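Type III effector NopAA (Sinorhizobium fredii USDA 257, PDB 6SDU) hydrolyses xyloglucan, acting as a type III effector whose enzymatic domain belongs to glycoside hydrolase family 12. Local coordinates at residues 56-61 against 74-79; 78-83 against 207-212; 91-96 against 231-236; 122-127 against 183-188; 162-167 against 174-179. All blocks are in the same frame, centred on the assembly; numbering follows the deposited sequence.

Interaction 1. Residues 56-61 against 74-79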
# COMPACT_ATOMS: atom_id res chain seq x y z
N ASN A 56 4.17 2.12 16.59
CA ASN A 56 4.25 3.08 15.51
C ASN A 56 5.51 2.99 14.65
O ASN A 56 5.61 3.74 13.67
CB ASN A 56 4.02 4.49 16.07
CG ASN A 56 2.62 4.62 16.72
OD1 ASN A 56 1.60 4.23 16.13
ND2 ASN A 56 2.58 5.14 17.95
N ARG A 57 6.48 2.13 14.97
CA ARG A 57 7.76 2.15 14.25
C ARG A 57 8.22 0.73 13.92
O ARG A 57 8.37 -0.10 14.82
CB ARG A 57 8.84 2.86 15.06
CG ARG A 57 10.18 2.92 14.36
CD ARG A 57 11.24 3.46 15.29
NE ARG A 57 11.12 4.90 15.44
CZ ARG A 57 11.93 5.78 14.86
NH1 ARG A 57 12.92 5.34 14.09
NH2 ARG A 57 11.75 7.08 15.05
N TRP A 58 8.50 0.50 12.64
CA TRP A 58 8.90 -0.81 12.14
C TRP A 58 9.79 -0.66 10.92
O TRP A 58 10.01 0.45 10.40
CB TRP A 58 7.68 -1.69 11.84
CG TRP A 58 6.79 -1.27 10.74
CD1 TRP A 58 5.81 -0.29 10.79
CD2 TRP A 58 6.69 -1.86 9.43
NE1 TRP A 58 5.15 -0.23 9.57
CE2 TRP A 58 5.67 -1.17 8.73
CE3 TRP A 58 7.37 -2.91 8.79
CZ2 TRP A 58 5.31 -1.50 7.41
CZ3 TRP A 58 7.03 -3.21 7.48
CH2 TRP A 58 6.01 -2.51 6.80
N SER A 59 10.37 -1.79 10.51
CA SER A 59 11.31 -1.82 9.41
C SER A 59 11.25 -3.19 8.74
O SER A 59 10.80 -4.18 9.35
CB SER A 59 12.72 -1.49 9.95
OG SER A 59 13.73 -1.99 9.12
N VAL A 60 11.68 -3.24 7.48
CA VAL A 60 11.81 -4.49 6.73
C VAL A 60 12.99 -4.38 5.75
O VAL A 60 13.19 -3.34 5.11
CB VAL A 60 10.50 -4.84 5.98
CG1 VAL A 60 10.12 -3.72 5.03
CG2 VAL A 60 10.68 -6.16 5.24
N TRP A 61 13.79 -5.45 5.68
CA TRP A 61 14.85 -5.61 4.68
C TRP A 61 14.53 -6.79 3.78
O TRP A 61 14.10 -7.83 4.28
CB TRP A 61 16.20 -5.82 5.33
CG TRP A 61 17.31 -6.19 4.39
CD1 TRP A 61 18.23 -5.33 3.78
CD2 TRP A 61 17.70 -7.52 3.99
NE1 TRP A 61 19.13 -6.05 3.03
CE2 TRP A 61 18.85 -7.39 3.15
CE3 TRP A 61 17.20 -8.80 4.26
CZ2 TRP A 61 19.47 -8.50 2.55
CZ3 TRP A 61 17.85 -9.91 3.67
CH2 TRP A 61 18.98 -9.74 2.84
N PRO A 74 5.42 -6.93 2.79
CA PRO A 74 5.54 -6.70 4.24
C PRO A 74 4.71 -5.49 4.63
O PRO A 74 4.79 -4.43 4.01
CB PRO A 74 7.04 -6.42 4.44
CG PRO A 74 7.55 -6.03 3.09
CD PRO A 74 6.73 -6.83 2.11
N HIS A 75 3.89 -5.64 5.67
CA HIS A 75 3.01 -4.52 5.96
C HIS A 75 2.54 -4.55 7.39
O HIS A 75 2.59 -5.58 8.07
CB HIS A 75 1.80 -4.51 5.03
CG HIS A 75 0.85 -5.64 5.27
ND1 HIS A 75 1.03 -6.89 4.71
CD2 HIS A 75 -0.30 -5.70 5.98
CE1 HIS A 75 0.03 -7.67 5.08
NE2 HIS A 75 -0.78 -6.98 5.86
N VAL A 76 2.08 -3.39 7.83
CA VAL A 76 1.39 -3.19 9.09
C VAL A 76 -0.09 -3.03 8.74
O VAL A 76 -0.42 -2.56 7.65
CB VAL A 76 1.96 -1.94 9.80
CG1 VAL A 76 1.83 -0.71 8.90
CG2 VAL A 76 1.31 -1.69 11.18
N ALA A 77 -0.98 -3.51 9.60
CA ALA A 77 -2.42 -3.46 9.34
C ALA A 77 -3.18 -3.00 10.57
O ALA A 77 -2.82 -3.33 11.70
CB ALA A 77 -2.96 -4.83 8.86
N PHE A 78 -4.29 -2.28 10.33
CA PHE A 78 -5.16 -1.76 11.38
C PHE A 78 -6.62 -1.96 10.99
O PHE A 78 -7.08 -1.48 9.95
CB PHE A 78 -4.87 -0.26 11.60
CG PHE A 78 -5.56 0.35 12.82
CD1 PHE A 78 -6.81 0.95 12.72
CD2 PHE A 78 -4.92 0.36 14.07
CE1 PHE A 78 -7.43 1.52 13.84
CE2 PHE A 78 -5.53 0.93 15.18
CZ PHE A 78 -6.79 1.51 15.06
N ASN A 79 -7.38 -2.63 11.86
CA ASN A 79 -8.78 -2.95 11.58
C ASN A 79 -9.72 -1.79 11.92
O ASN A 79 -9.56 -1.13 12.96
CB ASN A 79 -9.19 -4.19 12.36
CG ASN A 79 -9.96 -5.16 11.51
OD1 ASN A 79 -11.11 -4.91 11.15
ND2 ASN A 79 -9.32 -6.28 11.17
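Strand 57-61, carrying W58 and V60, lies across strand 74-79, carrying P74 and V76, with axes 8.2 Å apart and N-to-C directions 161° apart. That spacing is too wide for backbone pairing and marks a face-to-face contact between the two sheets of the β-sandwich (jelly roll) of glycoside hydrolase family 12. All five residues that touch are buried, and the chemistry is apolar. The W58 indole covers most of the ground: chi1 of 66° places CG between the backbone N and the carbonyl carbon, and the six-membered ring extends toward the opposing backbone. Its CH2 comes within 3.6 Å of the P74 carbonyl O, which lies at the ring edge near its plane, and within 3.7 Å of H75 CA. V76 CG1 meets the indole obliquely, 3.9 Å from W58 CZ2. V60 and P74 cross at about a right angle, V60 CG2 lying 3.7 Å from P74 CB. The same indole is stacked on F229 and meets W36 edge-to-face, one ring from each sheet. W58 NE1 is buried with no polar partner in the model; what it abuts here is the methyl V76 CG1, at 3.4 Å.

Interaction 2. Residues 78-83 against 207-212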
# COMPACT_ATOMS: atom_id res chain seq x y z
N PHE A 78 -4.29 -2.28 10.33
CA PHE A 78 -5.16 -1.76 11.38
C PHE A 78 -6.62 -1.96 10.99
O PHE A 78 -7.08 -1.48 9.95
CB PHE A 78 -4.87 -0.26 11.60
CG PHE A 78 -5.56 0.35 12.82
CD1 PHE A 78 -6.81 0.95 12.72
CD2 PHE A 78 -4.92 0.36 14.07
CE1 PHE A 78 -7.43 1.52 13.84
CE2 PHE A 78 -5.53 0.93 15.18
CZ PHE A 78 -6.79 1.51 15.06
N ASN A 79 -7.38 -2.63 11.86
CA ASN A 79 -8.78 -2.95 11.58
C ASN A 79 -9.72 -1.79 11.92
O ASN A 79 -9.56 -1.13 12.96
CB ASN A 79 -9.19 -4.19 12.36
CG ASN A 79 -9.96 -5.16 11.51
OD1 ASN A 79 -11.11 -4.91 11.15
ND2 ASN A 79 -9.32 -6.28 11.17
N ILE A 80 -10.68 -1.53 11.03
CA ILE A 80 -11.72 -0.51 11.23
C ILE A 80 -13.07 -1.14 11.54
O ILE A 80 -13.60 -0.99 12.64
CB ILE A 80 -11.82 0.43 10.00
CG1 ILE A 80 -10.44 0.96 9.59
CG2 ILE A 80 -12.80 1.60 10.28
CD1 ILE A 80 -9.77 1.81 10.63
N GLY A 81 -13.63 -1.90 10.60
CA GLY A 81 -14.91 -2.57 10.78
C GLY A 81 -16.11 -1.67 10.98
O GLY A 81 -16.94 -1.92 11.86
N LYS A 82 -16.24 -0.62 10.16
CA LYS A 82 -17.31 0.35 10.29
C LYS A 82 -17.79 0.77 8.90
O LYS A 82 -16.97 0.88 7.98
CB LYS A 82 -16.86 1.61 11.04
CG LYS A 82 -16.52 1.39 12.50
CD LYS A 82 -15.88 2.62 13.15
CE LYS A 82 -16.38 3.91 12.56
NZ LYS A 82 -17.40 4.57 13.43
N PRO A 83 -19.09 1.01 8.73
CA PRO A 83 -19.57 1.58 7.46
C PRO A 83 -19.01 2.98 7.24
O PRO A 83 -18.80 3.75 8.18
CB PRO A 83 -21.10 1.65 7.65
CG PRO A 83 -21.40 0.70 8.75
CD PRO A 83 -20.20 0.79 9.66
N ILE A 207 -19.74 1.43 1.73
CA ILE A 207 -18.83 0.33 1.98
C ILE A 207 -18.55 0.20 3.47
O ILE A 207 -18.41 1.21 4.19
CB ILE A 207 -17.56 0.65 1.16
CG1 ILE A 207 -16.53 -0.45 1.13
CG2 ILE A 207 -16.90 1.92 1.68
CD1 ILE A 207 -15.28 0.04 0.40
N GLU A 208 -18.48 -1.03 3.97
CA GLU A 208 -17.99 -1.26 5.33
C GLU A 208 -16.47 -1.39 5.26
O GLU A 208 -15.94 -2.35 4.71
CB GLU A 208 -18.60 -2.50 5.99
CG GLU A 208 -18.22 -2.49 7.47
CD GLU A 208 -18.85 -3.57 8.31
OE1 GLU A 208 -20.07 -3.46 8.57
OE2 GLU A 208 -18.12 -4.49 8.75
N VAL A 209 -15.78 -0.38 5.80
CA VAL A 209 -14.32 -0.33 5.81
C VAL A 209 -13.77 -1.41 6.74
O VAL A 209 -14.06 -1.43 7.94
CB VAL A 209 -13.85 1.07 6.23
CG1 VAL A 209 -12.31 1.21 6.23
CG2 VAL A 209 -14.50 2.11 5.33
N GLY A 210 -12.96 -2.31 6.18
CA GLY A 210 -12.41 -3.45 6.89
C GLY A 210 -11.03 -3.18 7.45
O GLY A 210 -10.85 -3.10 8.66
N SER A 211 -10.02 -3.11 6.58
CA SER A 211 -8.64 -2.98 7.02
C SER A 211 -7.92 -1.82 6.33
O SER A 211 -8.08 -1.61 5.13
CB SER A 211 -7.90 -4.29 6.74
OG SER A 211 -6.71 -4.35 7.49
N VAL A 212 -7.10 -1.10 7.10
CA VAL A 212 -6.18 -0.11 6.55
C VAL A 212 -4.78 -0.69 6.69
O VAL A 212 -4.33 -0.97 7.80
CB VAL A 212 -6.28 1.25 7.26
CG1 VAL A 212 -5.11 2.14 6.84
CG2 VAL A 212 -7.57 1.94 6.92
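I80, V209 and V212 form the apolar seam between strands 78-83 and 208-212, antiparallel neighbours in the larger, mixed sheet. Starting at its CB, the I80 side chain sits 3.6 Å from V209 O. The CG1 branch, anti to the carbonyl carbon, settles between two valines, 3.9 Å from V209 CG1 and 4.0 Å from V212 CG2. CG2, anti to the backbone N, stays nearer the backbone, 4.0 Å from V209 O. At the tip, CD1 lies in the plane of the F78 ring, at its edge, and also packs on S236 of the facing sheet. I80 and V209 lie side by side, pointing the same way, whereas I80 crosses V212 obliquely.

The backbone bonds set the frame. F78 and V212 exchange two hydrogen bonds, and I80 N reaches G210 O nearly straight, at 175°. The register then slips by one residue: G81 and K82 both face V209, a G1 β-bulge, with G81 at a positive phi of 63°. V209 O receives K82 N at 3.2 Å and, weakly, G81 N at 2.7 Å with a bent 120° angle, while K82 O takes V209 N back. On the other face the carboxylate of E208 turns to S113 OG. The contact is therefore held mainly by main-chain polarity, and the bulge lets the strands stay paired on both sides of the slip, with branched aliphatic side chains packing over it.

Interaction 3. Residues 91-96 against 231-236; sequences SSSFNQ and NWSVTS
S91 starts an antiparallel pairing with T235 that runs through to N95 and N231, joining strands 90-97 and 225-236 at neighbouring positions in the smaller sheet of the family 12 β-sandwich. The axes are 4.7 Å apart and the directions 173° apart, with unbroken register. S91 and T235 bond both ways, the straighter being T235 N to S91 O at 2.9 Å. The side chain of S92 points to the inner face. Its OG, anti to the backbone N at chi1 -166°, donates to S233 O at 2.8 Å. The next residue's amide, S93 N, reaches the same oxygen at 3.1 Å, and the two donors approach from opposite faces of the carbonyl plane. S92 OG is also bonded to Y108 OH, which further fixes its direction beside the W232 indole. The hydroxyl of S93 turns to the other face of the sheet, toward T188 OG1. F94 returns to the inner face, where its CB lies at the indole edge, 4.0 Å from W232 CD1. The W232 ring itself runs on to V76 and Y214 of the opposing sheet. At N95 the backbone N donates to N231 O at 3.0 Å, and N95 CB stands 4.2 Å from N231 CB.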
# COMPACT_ATOMS: atom_id res chain seq x y z
N SER A 91 -8.03 8.95 9.18
CA SER A 91 -6.82 9.52 8.62
C SER A 91 -5.62 8.69 9.06
O SER A 91 -5.70 7.88 9.99
CB SER A 91 -6.64 10.96 9.04
OG SER A 91 -6.44 11.01 10.44
N SER A 92 -4.51 8.88 8.37
CA SER A 92 -3.30 8.14 8.68
C SER A 92 -2.07 9.02 8.44
O SER A 92 -2.07 9.86 7.54
CB SER A 92 -3.23 6.86 7.83
OG SER A 92 -2.25 5.98 8.33
N SER A 93 -1.05 8.84 9.28
CA SER A 93 0.23 9.53 9.14
C SER A 93 1.35 8.53 8.88
O SER A 93 1.40 7.48 9.52
CB SER A 93 0.57 10.33 10.39
OG SER A 93 -0.32 11.42 10.53
N PHE A 94 2.26 8.86 7.95
CA PHE A 94 3.40 8.01 7.61
C PHE A 94 4.68 8.84 7.55
O PHE A 94 4.66 10.02 7.19
CB PHE A 94 3.19 7.28 6.27
CG PHE A 94 3.07 8.21 5.07
CD1 PHE A 94 1.87 8.86 4.79
CD2 PHE A 94 4.15 8.41 4.21
CE1 PHE A 94 1.75 9.71 3.70
CE2 PHE A 94 4.04 9.26 3.11
CZ PHE A 94 2.82 9.91 2.86
N ASN A 95 5.78 8.23 7.97
CA ASN A 95 7.12 8.81 7.83
C ASN A 95 8.08 7.67 7.52
O ASN A 95 8.19 6.74 8.32
CB ASN A 95 7.52 9.55 9.12
CG ASN A 95 8.87 10.21 9.01
OD1 ASN A 95 9.24 10.72 7.96
ND2 ASN A 95 9.63 10.17 10.10
N GLN A 96 8.79 7.74 6.39
CA GLN A 96 9.58 6.58 5.98
C GLN A 96 10.94 6.98 5.40
O GLN A 96 11.17 8.12 5.00
CB GLN A 96 8.81 5.74 4.97
CG GLN A 96 8.67 6.42 3.59
CD GLN A 96 7.32 6.19 2.97
OE1 GLN A 96 6.42 5.63 3.59
NE2 GLN A 96 7.17 6.62 1.71
N ASN A 231 7.41 6.30 11.50
CA ASN A 231 6.14 6.46 12.16
C ASN A 231 5.04 5.97 11.24
O ASN A 231 5.14 6.13 10.02
CB ASN A 231 5.89 7.91 12.57
CG ASN A 231 4.58 8.07 13.26
OD1 ASN A 231 4.35 7.47 14.31
ND2 ASN A 231 3.67 8.82 12.66
N TRP A 232 4.04 5.31 11.83
CA TRP A 232 2.80 4.97 11.15
C TRP A 232 1.71 4.89 12.20
O TRP A 232 1.83 4.12 13.15
CB TRP A 232 2.89 3.64 10.37
CG TRP A 232 1.73 3.51 9.41
CD1 TRP A 232 1.60 4.16 8.21
CD2 TRP A 232 0.53 2.72 9.57
NE1 TRP A 232 0.40 3.83 7.62
CE2 TRP A 232 -0.27 2.95 8.43
CE3 TRP A 232 0.07 1.84 10.54
CZ2 TRP A 232 -1.50 2.31 8.23
CZ3 TRP A 232 -1.16 1.21 10.35
CH2 TRP A 232 -1.92 1.44 9.20
N SER A 233 0.64 5.66 12.02
CA SER A 233 -0.48 5.67 12.95
C SER A 233 -1.78 5.82 12.17
O SER A 233 -1.78 6.36 11.06
CB SER A 233 -0.35 6.82 13.97
OG SER A 233 -0.23 8.07 13.31
N VAL A 234 -2.88 5.33 12.75
CA VAL A 234 -4.21 5.48 12.17
C VAL A 234 -5.10 6.12 13.22
O VAL A 234 -5.04 5.76 14.40
CB VAL A 234 -4.81 4.14 11.70
CG1 VAL A 234 -6.30 4.31 11.27
CG2 VAL A 234 -3.99 3.57 10.56
N THR A 235 -5.88 7.12 12.80
CA THR A 235 -6.86 7.79 13.64
C THR A 235 -8.24 7.44 13.11
O THR A 235 -8.61 7.86 12.01
CB THR A 235 -6.64 9.30 13.66
OG1 THR A 235 -5.34 9.59 14.20
CG2 THR A 235 -7.72 9.99 14.49
N SER A 236 -8.98 6.62 13.86
CA SER A 236 -10.33 6.22 13.47
C SER A 236 -11.33 6.71 14.51
O SER A 236 -11.24 6.34 15.69
CB SER A 236 -10.44 4.70 13.32
OG SER A 236 -11.73 4.34 12.86

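Interaction 4. Residues 122-127 against 183-188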
# COMPACT_ATOMS: atom_id res chain seq x y z
N TRP A 122 -0.38 4.93 -3.47
CA TRP A 122 1.08 4.83 -3.63
C TRP A 122 1.74 6.15 -3.24
O TRP A 122 1.57 7.16 -3.92
CB TRP A 122 1.43 4.48 -5.08
CG TRP A 122 0.98 3.09 -5.58
CD1 TRP A 122 -0.05 2.32 -5.10
CD2 TRP A 122 1.55 2.35 -6.67
NE1 TRP A 122 -0.15 1.14 -5.81
CE2 TRP A 122 0.83 1.13 -6.77
CE3 TRP A 122 2.63 2.58 -7.55
CZ2 TRP A 122 1.13 0.16 -7.74
CZ3 TRP A 122 2.94 1.60 -8.51
CH2 TRP A 122 2.19 0.40 -8.58
N THR A 123 2.51 6.15 -2.15
CA THR A 123 3.17 7.39 -1.72
C THR A 123 4.54 7.59 -2.36
O THR A 123 4.89 8.72 -2.69
CB THR A 123 3.31 7.42 -0.20
OG1 THR A 123 4.15 6.33 0.24
CG2 THR A 123 1.94 7.35 0.46
N ASN A 124 5.36 6.54 -2.49
CA ASN A 124 6.67 6.63 -3.12
C ASN A 124 6.89 5.31 -3.85
O ASN A 124 6.49 4.25 -3.35
CB ASN A 124 7.81 6.91 -2.11
CG ASN A 124 9.09 7.45 -2.78
OD1 ASN A 124 9.18 7.60 -4.01
ND2 ASN A 124 10.09 7.73 -1.96
N TYR A 125 7.44 5.38 -5.05
CA TYR A 125 7.53 4.18 -5.89
C TYR A 125 8.64 4.40 -6.91
O TYR A 125 9.15 5.51 -7.07
CB TYR A 125 6.17 3.86 -6.54
CG TYR A 125 5.41 5.08 -7.09
CD1 TYR A 125 4.70 5.95 -6.24
CD2 TYR A 125 5.38 5.33 -8.45
CE1 TYR A 125 4.01 7.04 -6.74
CE2 TYR A 125 4.69 6.42 -8.96
CZ TYR A 125 4.01 7.27 -8.11
OH TYR A 125 3.34 8.34 -8.63
N THR A 126 9.03 3.32 -7.57
CA THR A 126 10.11 3.42 -8.55
C THR A 126 9.63 3.68 -9.97
O THR A 126 10.47 3.84 -10.85
CB THR A 126 10.95 2.13 -8.59
OG1 THR A 126 10.08 1.02 -8.84
CG2 THR A 126 11.65 1.94 -7.30
N GLY A 127 8.33 3.58 -10.23
CA GLY A 127 7.74 3.91 -11.52
C GLY A 127 7.32 5.37 -11.56
O GLY A 127 7.79 6.18 -10.76
N LYS A 183 5.82 12.37 -5.41
CA LYS A 183 6.19 11.36 -4.42
C LYS A 183 6.67 12.04 -3.15
O LYS A 183 7.25 13.13 -3.18
CB LYS A 183 7.29 10.46 -4.97
CG LYS A 183 6.93 9.71 -6.24
CD LYS A 183 8.21 9.22 -6.94
CE LYS A 183 7.85 8.43 -8.19
NZ LYS A 183 9.04 7.69 -8.70
N THR A 184 6.40 11.39 -2.01
CA THR A 184 6.79 11.93 -0.71
C THR A 184 7.13 10.77 0.23
O THR A 184 6.68 9.63 0.03
CB THR A 184 5.68 12.81 -0.12
OG1 THR A 184 6.19 13.60 0.97
CG2 THR A 184 4.51 11.93 0.37
N ASN A 185 7.96 11.07 1.25
CA ASN A 185 8.29 10.10 2.29
C ASN A 185 7.70 10.44 3.65
O ASN A 185 8.00 9.75 4.63
CB ASN A 185 9.81 9.93 2.42
CG ASN A 185 10.40 9.10 1.29
OD1 ASN A 185 9.81 8.09 0.89
ND2 ASN A 185 11.56 9.51 0.77
N SER A 186 6.92 11.51 3.75
CA SER A 186 6.18 11.80 4.98
C SER A 186 4.94 12.60 4.60
O SER A 186 4.98 13.42 3.68
CB SER A 186 7.04 12.56 6.00
OG SER A 186 7.22 13.90 5.60
N GLY A 187 3.86 12.37 5.32
CA GLY A 187 2.62 13.04 5.00
C GLY A 187 1.47 12.47 5.81
O GLY A 187 1.66 11.62 6.68
N THR A 188 0.27 12.96 5.50
CA THR A 188 -0.96 12.53 6.15
C THR A 188 -2.04 12.38 5.10
O THR A 188 -2.20 13.26 4.24
CB THR A 188 -1.41 13.56 7.21
OG1 THR A 188 -0.40 13.68 8.23
CG2 THR A 188 -2.72 13.16 7.85
O HOH W 1 12.91 9.21 -1.88
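The corner at T123 and N124, where strand 117-125 leaves the sheet beside the glucose-binding pocket of this family 12 β-sandwich, is clamped by residues K183-N185 leading into strand 186-190. The pocket residue is W122, which touches the bound β-D-glucopyranose; the edge of its indole meets Y125 CD2 in plane, so Y125 lies one shell behind it. One backbone bond pins the turn: T184 N to T123 O, 3.1 Å and 165°. K183 then spans the corner with a chain extended beyond CG. Its CE sits over one face of the Y125 ring, 3.9 Å from the centroid in a CH-π contact, and the ammonium NZ, farther out, still makes a cation-π contact, 4.7 Å from that centroid and 24° off the normal. NZ is also gripped by two carbonyls, Y125 O at 2.7 Å, approached from above the carbonyl plane, and G127 O at 2.8 Å, met almost in line with its C=O. Such a setting would favour the charged amine and tie the residues after the corner together. The Y125 hydroxyl is bonded to R180 O.

Next to the K183 chain, N124 ND2 donates to N185 OD1 at 2.9 Å, with the amide planes 51° apart. N185 OD1 has Q96 NE2 as a second donor. One water accepts from both amides, 3.2 Å from N124 ND2 and 3.0 Å from N185 ND2.

Interaction 5. Residues 162-167 against 174-179; sequences WNVFEG and KVISLL
L179, F165 and L178 bury the most surface where strand 162-167 pairs with strand 174-179. L179 and F165 lie on one face of the sheet and cross at about a right angle, the methyl L179 CD2 coming 3.9 Å from F165 CE1. F165 keeps an edge toward the backbone as well, with S177 O in its ring plane, 3.7 Å from CD1. That face belongs to the cleft side: F165 touches P137 of the glucose pocket, L179 touches W122, and the S177 side chain is about 6 Å from the bound sugar.

L178 points to the other face. Its CD2 lies over the W162 five-membered ring, a CH-π contact 4.0 Å from the centroid and 20° off the normal, while CG packs 3.8 Å from V164 CG2. L178 and V164 point the same way, toward helix 191-200, where I194 and W197 cover them.

Between these two layers of side chains, N163 with L179, F165 with S177 and G167 with V175 each exchange two backbone hydrogen bonds, for example L179 N to N163 O at 2.8 Å and 167°. At the loop end K174, whose chain bends at CD and CE, ends with NZ in a 3.0 Å salt bridge to E166 OE1, on its anti lone pair, and Y140 OH is a second partner of that ammonium. Paired antiparallel strands with six residues between the segments make a β-hairpin, here part of the larger, cleft-lining sheet of the family 12 sandwich.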
# COMPACT_ATOMS: atom_id res chain seq x y z
N TRP A 162 -3.46 13.15 -7.12
CA TRP A 162 -3.24 11.76 -7.48
C TRP A 162 -3.66 11.52 -8.92
O TRP A 162 -4.46 12.26 -9.48
CB TRP A 162 -4.04 10.80 -6.59
CG TRP A 162 -4.02 11.06 -5.11
CD1 TRP A 162 -4.81 11.91 -4.43
CD2 TRP A 162 -3.22 10.38 -4.12
NE1 TRP A 162 -4.55 11.85 -3.08
CE2 TRP A 162 -3.57 10.92 -2.86
CE3 TRP A 162 -2.23 9.40 -4.18
CZ2 TRP A 162 -2.97 10.50 -1.68
CZ3 TRP A 162 -1.63 8.98 -2.99
CH2 TRP A 162 -2.00 9.53 -1.76
N ASN A 163 -3.10 10.45 -9.49
CA ASN A 163 -3.59 9.83 -10.71
C ASN A 163 -4.28 8.52 -10.33
O ASN A 163 -3.76 7.77 -9.49
CB ASN A 163 -2.46 9.55 -11.70
CG ASN A 163 -1.99 10.80 -12.41
OD1 ASN A 163 -2.74 11.78 -12.52
ND2 ASN A 163 -0.74 10.79 -12.89
N VAL A 164 -5.48 8.29 -10.89
CA VAL A 164 -6.35 7.18 -10.50
C VAL A 164 -6.37 6.11 -11.59
O VAL A 164 -6.52 6.42 -12.78
CB VAL A 164 -7.77 7.68 -10.20
CG1 VAL A 164 -8.67 6.53 -9.70
CG2 VAL A 164 -7.68 8.77 -9.16
N PHE A 165 -6.22 4.85 -11.17
CA PHE A 165 -6.19 3.71 -12.07
C PHE A 165 -7.23 2.68 -11.63
O PHE A 165 -7.56 2.57 -10.44
CB PHE A 165 -4.81 3.07 -12.08
CG PHE A 165 -3.75 3.98 -12.56
CD1 PHE A 165 -3.17 4.90 -11.70
CD2 PHE A 165 -3.32 3.92 -13.89
CE1 PHE A 165 -2.18 5.76 -12.16
CE2 PHE A 165 -2.33 4.77 -14.35
CZ PHE A 165 -1.75 5.69 -13.49
N GLU A 166 -7.75 1.92 -12.61
CA GLU A 166 -8.78 0.93 -12.35
C GLU A 166 -8.43 -0.42 -12.96
O GLU A 166 -8.09 -0.51 -14.15
CB GLU A 166 -10.14 1.37 -12.88
CG GLU A 166 -11.26 0.38 -12.54
CD GLU A 166 -12.57 0.66 -13.29
OE1 GLU A 166 -13.55 -0.08 -13.07
OE2 GLU A 166 -12.61 1.62 -14.09
N GLY A 167 -8.58 -1.48 -12.16
CA GLY A 167 -8.29 -2.82 -12.59
C GLY A 167 -9.03 -3.84 -11.75
O GLY A 167 -9.89 -3.49 -10.93
N LYS A 174 -12.41 -5.70 -7.39
CA LYS A 174 -12.05 -4.39 -7.94
C LYS A 174 -10.84 -3.76 -7.23
O LYS A 174 -10.79 -3.68 -6.00
CB LYS A 174 -13.25 -3.45 -7.80
CG LYS A 174 -13.05 -2.10 -8.46
CD LYS A 174 -12.96 -2.29 -9.97
CE LYS A 174 -14.34 -2.40 -10.58
NZ LYS A 174 -14.24 -2.82 -12.01
N VAL A 175 -9.92 -3.21 -8.02
CA VAL A 175 -8.76 -2.50 -7.46
C VAL A 175 -8.74 -1.08 -8.01
O VAL A 175 -8.63 -0.87 -9.22
CB VAL A 175 -7.44 -3.21 -7.79
CG1 VAL A 175 -6.25 -2.54 -7.05
CG2 VAL A 175 -7.52 -4.67 -7.45
N ILE A 176 -8.82 -0.10 -7.12
CA ILE A 176 -8.69 1.32 -7.46
C ILE A 176 -7.37 1.79 -6.84
O ILE A 176 -7.19 1.69 -5.61
CB ILE A 176 -9.88 2.14 -6.92
CG1 ILE A 176 -11.22 1.55 -7.35
CG2 ILE A 176 -9.79 3.59 -7.41
CD1 ILE A 176 -11.50 1.71 -8.82
N SER A 177 -6.45 2.29 -7.67
CA SER A 177 -5.13 2.71 -7.22
C SER A 177 -4.92 4.20 -7.46
O SER A 177 -5.14 4.69 -8.57
CB SER A 177 -4.03 1.93 -7.93
OG SER A 177 -4.23 0.55 -7.81
N LEU A 178 -4.45 4.91 -6.44
CA LEU A 178 -4.11 6.32 -6.56
C LEU A 178 -2.60 6.45 -6.42
O LEU A 178 -2.03 6.04 -5.40
CB LEU A 178 -4.83 7.17 -5.51
CG LEU A 178 -6.30 7.45 -5.83
CD1 LEU A 178 -7.15 6.22 -5.70
CD2 LEU A 178 -6.84 8.58 -4.92
N LEU A 179 -1.95 7.02 -7.43
CA LEU A 179 -0.50 7.24 -7.43
C LEU A 179 -0.29 8.73 -7.20
O LEU A 179 -0.80 9.55 -7.96
CB LEU A 179 0.14 6.81 -8.75
CG LEU A 179 0.57 5.35 -8.90
CD1 LEU A 179 -0.57 4.39 -8.68
CD2 LEU A 179 1.22 5.12 -10.29

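In the fold
Interactions 2 and 5 pair strands within the larger sheet and interaction 3 within the smaller, so backbone hydrogen bonds dominate all three. Interaction 1 instead joins the two sheets without backbone pairing, through side chains that pack on side chains and on main-chain atoms, and, like interaction 5, is buried, whereas interactions 2, 3 and 4 are partly exposed. Strand 72-83 serves both interactions 1 and 2, which share F78 and N79. V76 and F78 of that strand pack on W232 and V234 of interaction 3, closing the sandwich. Interaction 4, with a charged amine and a water, is the polar corner: it meets interaction 3 through N185 and G187, and interaction 5 through W122, which touches the sugar.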